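Local coordinates for CupA (PDB 4F2E), which binds Cu(I) through a cupredoxin-fold domain and probably acts as a copper chaperone in the copper resistance of Streptococcus pneumoniae, at residues 31-37 and 74-79; 37-43 and 68-74. One frame throughout, in Å; residues are numbered along the deposited sequence.

Contact 1 (31-37 and 74-79); sequences LKKSVPA and ITPEQA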
ATOM      1  N   LEU A  31      -8.907   1.951  -4.012  1.00 10.96           N
ATOM      2  CA  LEU A  31      -8.464   1.905  -5.399  1.00 11.56           C
ATOM      3  C   LEU A  31      -9.591   1.515  -6.345  1.00 12.42           C
ATOM      4  O   LEU A  31     -10.556   0.858  -5.945  1.00 13.21           O
ATOM      5  CB  LEU A  31      -7.312   0.911  -5.558  1.00 13.45           C
ATOM      6  CG  LEU A  31      -5.897   1.424  -5.274  1.00 16.19           C
ATOM      7  CD1 LEU A  31      -5.784   2.017  -3.877  1.00 19.15           C
ATOM      8  CD2 LEU A  31      -4.887   0.303  -5.467  1.00 15.85           C
ATOM      9  N   LYS A  32      -9.458   1.925  -7.603  1.00 11.79           N
ATOM     10  CA  LYS A  32     -10.404   1.547  -8.643  1.00 13.54           C
ATOM     11  C   LYS A  32     -10.035   0.197  -9.248  1.00 12.87           C
ATOM     12  O   LYS A  32      -8.876  -0.056  -9.583  1.00 12.89           O
ATOM     13  CB  LYS A  32     -10.446   2.597  -9.755  1.00 12.80           C
ATOM     14  CG  LYS A  32     -11.210   3.863  -9.418  1.00 19.27           C
ATOM     15  CD  LYS A  32     -11.412   4.702 -10.673  1.00 23.96           C
ATOM     16  CE  LYS A  32     -12.173   5.983 -10.374  1.00 34.71           C
ATOM     17  NZ  LYS A  32     -13.541   5.707  -9.856  1.00 40.37           N
ATOM     18  N   LYS A  33     -11.037  -0.662  -9.401  1.00 12.82           N
ATOM     19  CA  LYS A  33     -10.839  -1.962 -10.019  1.00 13.92           C
ATOM     20  C   LYS A  33     -10.267  -1.828 -11.433  1.00 13.48           C
ATOM     21  O   LYS A  33     -10.683  -0.959 -12.204  1.00 13.91           O
ATOM     22  CB  LYS A  33     -12.164  -2.729 -10.044  1.00 14.95           C
ATOM     23  CG  LYS A  33     -12.093  -4.091 -10.704  1.00 17.48           C
ATOM     24  CD  LYS A  33     -13.461  -4.760 -10.711  1.00 19.92           C
ATOM     25  CE  LYS A  33     -13.504  -5.932 -11.677  1.00 30.99           C
ATOM     26  NZ  LYS A  33     -14.841  -6.591 -11.696  1.00 29.49           N
ATOM     27  N   SER A  34      -9.293  -2.681 -11.749  1.00 13.60           N
ATOM     28  CA  SER A  34      -8.772  -2.835 -13.112  1.00 14.03           C
ATOM     29  C   SER A  34      -7.809  -1.743 -13.585  1.00 15.53           C
ATOM     30  O   SER A  34      -7.364  -1.763 -14.733  1.00 17.39           O
ATOM     31  CB  SER A  34      -9.916  -2.986 -14.118  1.00 17.18           C
ATOM     32  OG  SER A  34     -10.734  -4.098 -13.800  1.00 21.30           O
ATOM     33  N   VAL A  35      -7.487  -0.797 -12.713  1.00 12.12           N
ATOM     34  CA  VAL A  35      -6.556   0.267 -13.070  1.00 11.08           C
ATOM     35  C   VAL A  35      -5.194   0.008 -12.434  1.00 10.49           C
ATOM     36  O   VAL A  35      -5.099  -0.158 -11.219  1.00 11.37           O
ATOM     37  CB  VAL A  35      -7.079   1.642 -12.617  1.00 12.16           C
ATOM     38  CG1 VAL A  35      -6.073   2.726 -12.948  1.00 11.80           C
ATOM     39  CG2 VAL A  35      -8.419   1.942 -13.273  1.00 13.91           C
ATOM     40  N   PRO A  36      -4.132  -0.043 -13.253  1.00 10.48           N
ATOM     41  CA  PRO A  36      -2.787  -0.278 -12.711  1.00 11.64           C
ATOM     42  C   PRO A  36      -2.476   0.702 -11.587  1.00 11.04           C
ATOM     43  O   PRO A  36      -2.729   1.897 -11.732  1.00 12.81           O
ATOM     44  CB  PRO A  36      -1.879  -0.026 -13.915  1.00 13.63           C
ATOM     45  CG  PRO A  36      -2.741  -0.340 -15.096  1.00 12.83           C
ATOM     46  CD  PRO A  36      -4.120   0.119 -14.717  1.00 12.36           C
ATOM     47  N   ALA A  37      -1.941   0.200 -10.480  1.00 11.20           N
ATOM     48  CA  ALA A  37      -1.753   1.021  -9.290  1.00 10.29           C
ATOM     49  C   ALA A  37      -0.295   1.168  -8.880  1.00 10.13           C
ATOM     50  O   ALA A  37       0.509   0.244  -9.025  1.00 11.00           O
ATOM     51  CB  ALA A  37      -2.573   0.465  -8.128  1.00 11.54           C
ATOM     52  N   ILE A  74       0.616  -3.007  -8.375  1.00 11.46           N
ATOM     53  CA  ILE A  74      -0.360  -4.075  -8.540  1.00 13.45           C
ATOM     54  C   ILE A  74      -1.460  -3.586  -9.469  1.00 13.27           C
ATOM     55  O   ILE A  74      -1.656  -2.383  -9.624  1.00 13.31           O
ATOM     56  CB  ILE A  74      -0.992  -4.494  -7.191  1.00 12.04           C
ATOM     57  CG1 ILE A  74      -1.673  -3.300  -6.517  1.00 14.89           C
ATOM     58  CG2 ILE A  74       0.054  -5.105  -6.267  1.00 13.64           C
ATOM     59  CD1 ILE A  74      -2.443  -3.664  -5.259  1.00 16.55           C
ATOM     60  N   THR A  75      -2.168  -4.516 -10.097  1.00 13.48           N
ATOM     61  CA  THR A  75      -3.351  -4.169 -10.876  1.00 12.24           C
ATOM     62  C   THR A  75      -4.519  -5.001 -10.364  1.00 13.54           C
ATOM     63  O   THR A  75      -4.693  -6.152 -10.766  1.00 15.41           O
ATOM     64  CB  THR A  75      -3.145  -4.413 -12.384  1.00 13.22           C
ATOM     65  OG1 THR A  75      -2.031  -3.639 -12.847  1.00 15.11           O
ATOM     66  CG2 THR A  75      -4.393  -4.012 -13.166  1.00 14.06           C
ATOM     67  N   PRO A  76      -5.317  -4.425  -9.456  1.00 11.88           N
ATOM     68  CA  PRO A  76      -6.383  -5.187  -8.798  1.00 13.78           C
ATOM     69  C   PRO A  76      -7.589  -5.401  -9.707  1.00 16.29           C
ATOM     70  O   PRO A  76      -8.337  -4.460  -9.965  1.00 17.65           O
ATOM     71  CB  PRO A  76      -6.757  -4.299  -7.612  1.00 14.94           C
ATOM     72  CG  PRO A  76      -6.450  -2.911  -8.076  1.00 14.16           C
ATOM     73  CD  PRO A  76      -5.244  -3.034  -8.973  1.00 12.18           C
ATOM     74  N   GLU A  77      -7.772  -6.631 -10.174  1.00 16.83           N
ATOM     75  CA  GLU A  77      -8.851  -6.943 -11.107  1.00 16.99           C
ATOM     76  C   GLU A  77     -10.116  -7.413 -10.404  1.00 20.97           C
ATOM     77  O   GLU A  77     -11.129  -7.684 -11.046  1.00 24.39           O
ATOM     78  CB  GLU A  77      -8.402  -8.002 -12.113  1.00 20.01           C
ATOM     79  CG  GLU A  77      -7.391  -7.501 -13.124  1.00 20.87           C
ATOM     80  CD  GLU A  77      -7.955  -6.416 -14.020  1.00 24.78           C
ATOM     81  OE1 GLU A  77      -9.191  -6.220 -14.016  1.00 26.70           O
ATOM     82  OE2 GLU A  77      -7.165  -5.759 -14.729  1.00 25.59           O
ATOM     83  N   GLN A  78     -10.051  -7.512  -9.083  1.00 17.45           N
ATOM     84  CA  GLN A  78     -11.178  -7.989  -8.300  1.00 17.22           C
ATOM     85  C   GLN A  78     -11.541  -6.987  -7.208  1.00 15.85           C
ATOM     86  O   GLN A  78     -10.674  -6.527  -6.463  1.00 16.60           O
ATOM     87  CB  GLN A  78     -10.828  -9.345  -7.687  1.00 22.08           C
ATOM     88  CG  GLN A  78     -11.881  -9.929  -6.780  1.00 25.74           C
ATOM     89  CD  GLN A  78     -11.353 -11.110  -5.993  1.00 21.78           C
ATOM     90  OE1 GLN A  78     -10.793 -12.054  -6.559  1.00 20.79           O
ATOM     91  NE2 GLN A  78     -11.513 -11.057  -4.677  1.00 20.04           N
ATOM     92  N   ALA A  79     -12.821  -6.637  -7.121  1.00 14.61           N
ATOM     93  CA  ALA A  79     -13.302  -5.796  -6.033  1.00 15.11           C
ATOM     94  C   ALA A  79     -13.202  -6.553  -4.713  1.00 13.88           C
ATOM     95  O   ALA A  79     -13.247  -7.783  -4.690  1.00 20.42           O
ATOM     96  CB  ALA A  79     -14.738  -5.363  -6.288  1.00 16.99           C
TER
HETATM   97  O   HOH W   1      -6.511  -3.791 -16.278  1.00 30.20           O
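Two loops of the cupredoxin-like domain meet here at the end of a strand pair, one between strands 24-31 and 37-43, the other between strands 69-74 and 80-86. Ala37 and Ile74 form the last antiparallel hydrogen-bonded pair: Ala37 N donates to Ile74 O at 2.7 Å, while the return bond from Ile74 N to Ala37 O is weak at 3.3 Å. Pro76 has no amide hydrogen to give Val35 O, which accepts from Gln14 NE2 instead. Gln14 OE1 accepts from Lys32 N. A type II turn from Lys32 to Val35 presents Ser34 N to Pro76 O at 2.7 Å and nearly straight. Ser34 OG donates to Glu77 OE1 at 2.6 Å. The other carboxylate oxygen, Glu77 OE2, accepts from a water at 2.6 Å, and that water also donates to Ser34 O at 2.7 Å. Leu31 CD2 lies 4.4 Å from Pro76 CG. The chemistry implies a junction held by the Ala37-Ile74 pair and by Ser34, whose N and OG are satisfied directly and O through water.

Contact 2 (37-43 and 68-74); sequences ARIVFDR and EEYVVEI
Strand 37-43 and residues 68-74 are extended and antiparallel, with strand axes 4.6 Å apart at closest and N-to-C directions 154° apart. The hydrogen-bonded pairs are Ala37 with Ile74, Ile39 with Val72 and Phe41 with Tyr70. Those six side chains lie on one face; Arg38, Val40, Asp42, Glu69, Val71 and Glu73 lie on the other. Glu68 O opens the ladder, accepting from Arg43 N at 3.1 Å. Glu69 faces Asp42, non-hydrogen-bonded (CA-CA 4.4 Å), and is salt-bridged to Arg17. Tyr70 exchanges two N-to-O bonds with Phe41, both 2.8 Å. Val71 CG2 lies 4.0 Å from Val40 CG2, and Val71 CG1 lies over the guanidinium of Arg38, which is salt-bridged to Glu15. Val72 exchanges two N-to-O bonds with Ile39, both 2.9 Å. Val72 CG2 touches Phe41 CE1 (chi1 m, chi2 85°) at 3.7 Å. Glu73 faces Arg38. Ile74 O accepts from Ala37 N at 2.7 Å; Ile74 N to Ala37 O is weak, 3.3 Å. Ile74 CD1 (chi1 p, chi2 t) lies 4.0 Å from Ile39 CD1. In this regular ladder of a cupredoxin-like fold, strand 13-20 flanks strand 37-43 in parallel, and the Ile39 face packs on strands 52-55 and 92-97.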
ATOM      1  N   ALA A  37      -1.941   0.200 -10.480  1.00 11.20           N
ATOM      2  CA  ALA A  37      -1.753   1.021  -9.290  1.00 10.29           C
ATOM      3  C   ALA A  37      -0.295   1.168  -8.880  1.00 10.13           C
ATOM      4  O   ALA A  37       0.509   0.244  -9.025  1.00 11.00           O
ATOM      5  CB  ALA A  37      -2.573   0.465  -8.128  1.00 11.54           C
ATOM      6  N   ARG A  38       0.022   2.357  -8.376  1.00 10.39           N
ATOM      7  CA  ARG A  38       1.295   2.656  -7.745  1.00 10.27           C
ATOM      8  C   ARG A  38       1.003   3.024  -6.301  1.00 10.71           C
ATOM      9  O   ARG A  38       0.347   4.034  -6.032  1.00 11.63           O
ATOM     10  CB  ARG A  38       1.973   3.842  -8.433  1.00 11.56           C
ATOM     11  CG  ARG A  38       2.553   3.545  -9.802  1.00 12.68           C
ATOM     12  CD  ARG A  38       2.934   4.830 -10.528  1.00 12.83           C
ATOM     13  NE  ARG A  38       3.646   5.776  -9.672  1.00 13.97           N
ATOM     14  CZ  ARG A  38       4.942   5.708  -9.384  1.00 14.22           C
ATOM     15  NH1 ARG A  38       5.681   4.724  -9.878  1.00 14.22           N
ATOM     16  NH2 ARG A  38       5.499   6.621  -8.597  1.00 16.10           N
ATOM     17  N   ILE A  39       1.467   2.197  -5.373  1.00 10.74           N
ATOM     18  CA  ILE A  39       1.336   2.496  -3.959  1.00 11.17           C
ATOM     19  C   ILE A  39       2.730   2.851  -3.467  1.00 11.23           C
ATOM     20  O   ILE A  39       3.598   1.987  -3.340  1.00 11.79           O
ATOM     21  CB  ILE A  39       0.733   1.312  -3.185  1.00 12.03           C
ATOM     22  CG1 ILE A  39      -0.537   0.824  -3.890  1.00 13.04           C
ATOM     23  CG2 ILE A  39       0.424   1.714  -1.749  1.00 13.42           C
ATOM     24  CD1 ILE A  39      -1.125  -0.445  -3.310  1.00 17.15           C
ATOM     25  N   VAL A  40       2.943   4.140  -3.236  1.00  9.86           N
ATOM     26  CA  VAL A  40       4.273   4.665  -2.985  1.00 10.57           C
ATOM     27  C   VAL A  40       4.535   4.761  -1.491  1.00 10.56           C
ATOM     28  O   VAL A  40       3.968   5.616  -0.806  1.00 12.46           O
ATOM     29  CB  VAL A  40       4.440   6.054  -3.625  1.00 10.88           C
ATOM     30  CG1 VAL A  40       5.875   6.537  -3.474  1.00 14.18           C
ATOM     31  CG2 VAL A  40       4.036   6.006  -5.092  1.00 11.85           C
ATOM     32  N   PHE A  41       5.396   3.883  -0.989  1.00 10.98           N
ATOM     33  CA  PHE A  41       5.740   3.876   0.425  1.00 11.03           C
ATOM     34  C   PHE A  41       6.956   4.741   0.686  1.00 12.27           C
ATOM     35  O   PHE A  41       8.042   4.479   0.164  1.00 14.03           O
ATOM     36  CB  PHE A  41       5.979   2.448   0.918  1.00 10.59           C
ATOM     37  CG  PHE A  41       4.728   1.627   0.995  1.00 10.60           C
ATOM     38  CD1 PHE A  41       4.248   0.963  -0.122  1.00 11.38           C
ATOM     39  CD2 PHE A  41       4.017   1.534   2.182  1.00 10.27           C
ATOM     40  CE1 PHE A  41       3.090   0.218  -0.058  1.00 11.61           C
ATOM     41  CE2 PHE A  41       2.855   0.788   2.251  1.00 10.81           C
ATOM     42  CZ  PHE A  41       2.391   0.129   1.133  1.00 11.74           C
ATOM     43  N   ASP A  42       6.769   5.777   1.494  1.00 11.49           N
ATOM     44  CA  ASP A  42       7.859   6.666   1.859  1.00 12.34           C
ATOM     45  C   ASP A  42       8.261   6.335   3.285  1.00 12.85           C
ATOM     46  O   ASP A  42       7.518   6.624   4.224  1.00 12.98           O
ATOM     47  CB  ASP A  42       7.404   8.120   1.748  1.00 14.20           C
ATOM     48  CG  ASP A  42       8.529   9.102   1.976  1.00 21.47           C
ATOM     49  OD1 ASP A  42       9.704   8.706   1.825  1.00 22.06           O
ATOM     50  OD2 ASP A  42       8.238  10.271   2.299  1.00 29.58           O
ATOM     51  N   ARG A  43       9.426   5.713   3.451  1.00 11.41           N
ATOM     52  CA  ARG A  43       9.809   5.201   4.762  1.00 13.22           C
ATOM     53  C   ARG A  43      10.556   6.227   5.602  1.00 12.63           C
ATOM     54  O   ARG A  43      11.629   6.699   5.221  1.00 14.56           O
ATOM     55  CB  ARG A  43      10.631   3.917   4.655  1.00 11.67           C
ATOM     56  CG  ARG A  43      10.944   3.347   6.022  1.00 11.17           C
ATOM     57  CD  ARG A  43      11.699   2.045   5.970  1.00 12.89           C
ATOM     58  NE  ARG A  43      11.981   1.578   7.324  1.00 11.30           N
ATOM     59  CZ  ARG A  43      12.724   0.518   7.614  1.00 12.61           C
ATOM     60  NH1 ARG A  43      13.275  -0.193   6.642  1.00 12.78           N
ATOM     61  NH2 ARG A  43      12.917   0.171   8.882  1.00 12.57           N
ATOM     62  N   GLU A  68      13.768   6.380   2.053  1.00 15.77           N
ATOM     63  CA  GLU A  68      13.532   6.366   0.614  1.00 14.94           C
ATOM     64  C   GLU A  68      12.111   5.952   0.255  1.00 14.71           C
ATOM     65  O   GLU A  68      11.359   5.451   1.096  1.00 15.09           O
ATOM     66  CB  GLU A  68      14.535   5.444  -0.083  1.00 16.39           C
ATOM     67  CG  GLU A  68      15.982   5.876   0.095  1.00 19.82           C
ATOM     68  CD  GLU A  68      16.958   4.960  -0.616  1.00 24.94           C
ATOM     69  OE1 GLU A  68      16.515   3.946  -1.193  1.00 25.54           O
ATOM     70  OE2 GLU A  68      18.170   5.260  -0.599  1.00 28.63           O
ATOM     71  N   GLU A  69      11.752   6.180  -1.003  1.00 16.74           N
ATOM     72  CA  GLU A  69      10.473   5.738  -1.533  1.00 17.94           C
ATOM     73  C   GLU A  69      10.625   4.360  -2.151  1.00 17.62           C
ATOM     74  O   GLU A  69      11.645   4.048  -2.767  1.00 18.04           O
ATOM     75  CB  GLU A  69       9.965   6.702  -2.605  1.00 18.25           C
ATOM     76  CG  GLU A  69       9.473   8.037  -2.093  1.00 21.67           C
ATOM     77  CD  GLU A  69       8.901   8.894  -3.206  1.00 20.89           C
ATOM     78  OE1 GLU A  69       8.587  10.075  -2.950  1.00 31.67           O
ATOM     79  OE2 GLU A  69       8.765   8.382  -4.340  1.00 25.87           O
ATOM     80  N   TYR A  70       9.601   3.536  -1.987  1.00 14.81           N
ATOM     81  CA  TYR A  70       9.536   2.270  -2.691  1.00 13.00           C
ATOM     82  C   TYR A  70       8.121   2.072  -3.198  1.00 12.78           C
ATOM     83  O   TYR A  70       7.164   2.231  -2.446  1.00 11.81           O
ATOM     84  CB  TYR A  70       9.927   1.106  -1.786  1.00 16.50           C
ATOM     85  CG  TYR A  70       9.822  -0.218  -2.494  1.00 15.68           C
ATOM     86  CD1 TYR A  70      10.886  -0.713  -3.232  1.00 20.79           C
ATOM     87  CD2 TYR A  70       8.649  -0.958  -2.452  1.00 14.32           C
ATOM     88  CE1 TYR A  70      10.794  -1.915  -3.894  1.00 22.19           C
ATOM     89  CE2 TYR A  70       8.545  -2.168  -3.114  1.00 17.90           C
ATOM     90  CZ  TYR A  70       9.625  -2.639  -3.833  1.00 21.08           C
ATOM     91  OH  TYR A  70       9.540  -3.842  -4.498  1.00 23.42           O
ATOM     92  N   VAL A  71       7.988   1.716  -4.470  1.00 12.18           N
ATOM     93  CA  VAL A  71       6.674   1.605  -5.087  1.00 10.37           C
ATOM     94  C   VAL A  71       6.212   0.165  -5.236  1.00 12.36           C
ATOM     95  O   VAL A  71       6.863  -0.648  -5.895  1.00 13.25           O
ATOM     96  CB  VAL A  71       6.637   2.283  -6.469  1.00 10.75           C
ATOM     97  CG1 VAL A  71       5.231   2.216  -7.052  1.00 13.61           C
ATOM     98  CG2 VAL A  71       7.094   3.724  -6.358  1.00 12.95           C
ATOM     99  N   VAL A  72       5.081  -0.143  -4.613  1.00 10.86           N
ATOM    100  CA  VAL A  72       4.402  -1.404  -4.843  1.00 11.66           C
ATOM    101  C   VAL A  72       3.475  -1.229  -6.039  1.00 12.04           C
ATOM    102  O   VAL A  72       2.622  -0.340  -6.055  1.00 11.57           O
ATOM    103  CB  VAL A  72       3.586  -1.836  -3.611  1.00 12.01           C
ATOM    104  CG1 VAL A  72       2.669  -2.997  -3.958  1.00 15.22           C
ATOM    105  CG2 VAL A  72       4.514  -2.207  -2.467  1.00 14.45           C
ATOM    106  N   GLU A  73       3.658  -2.062  -7.055  1.00 12.49           N
ATOM    107  CA  GLU A  73       2.805  -2.005  -8.232  1.00 11.84           C
ATOM    108  C   GLU A  73       1.922  -3.239  -8.315  1.00 13.20           C
ATOM    109  O   GLU A  73       2.413  -4.368  -8.301  1.00 16.47           O
ATOM    110  CB  GLU A  73       3.640  -1.852  -9.500  1.00 14.36           C
ATOM    111  CG  GLU A  73       4.475  -0.584  -9.508  1.00 15.76           C
ATOM    112  CD  GLU A  73       5.264  -0.416 -10.783  1.00 24.68           C
ATOM    113  OE1 GLU A  73       6.445  -0.824 -10.805  1.00 27.86           O
ATOM    114  OE2 GLU A  73       4.706   0.125 -11.760  1.00 27.24           O
ATOM    115  N   ILE A  74       0.616  -3.007  -8.375  1.00 11.46           N
ATOM    116  CA  ILE A  74      -0.360  -4.075  -8.540  1.00 13.45           C
ATOM    117  C   ILE A  74      -1.460  -3.586  -9.469  1.00 13.27           C
ATOM    118  O   ILE A  74      -1.656  -2.383  -9.624  1.00 13.31           O
ATOM    119  CB  ILE A  74      -0.992  -4.494  -7.191  1.00 12.04           C
ATOM    120  CG1 ILE A  74      -1.673  -3.300  -6.517  1.00 14.89           C
ATOM    121  CG2 ILE A  74       0.054  -5.105  -6.267  1.00 13.64           C
ATOM    122  CD1 ILE A  74      -2.443  -3.664  -5.259  1.00 16.55           C
TER
HETATM  123  O   HOH W   2       1.394  -0.388 -11.669  1.00 19.49           O

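How the contacts relate
Contacts 1 and 2 lie end to end along the same two runs of chain, 31-43 and 68-79, their centres about 15 Å apart. They share Ala37 and Ile74, where the ladder of contact 2 passes into the loops of contact 1. The order along the chain is 31-37, 37-43, 68-74, 74-79, so contact 1 encloses contact 2. Strand 92-97 packs against side chains of both. Together they make a continuous run of contact between residues 31-43 and 68-79 within the cupredoxin-like domain. The side chain of Arg43, at the far end of contact 2, is about 9 Å from a bound copper(I) ion. Contact 1 lies at the end of the strand pair away from Arg43.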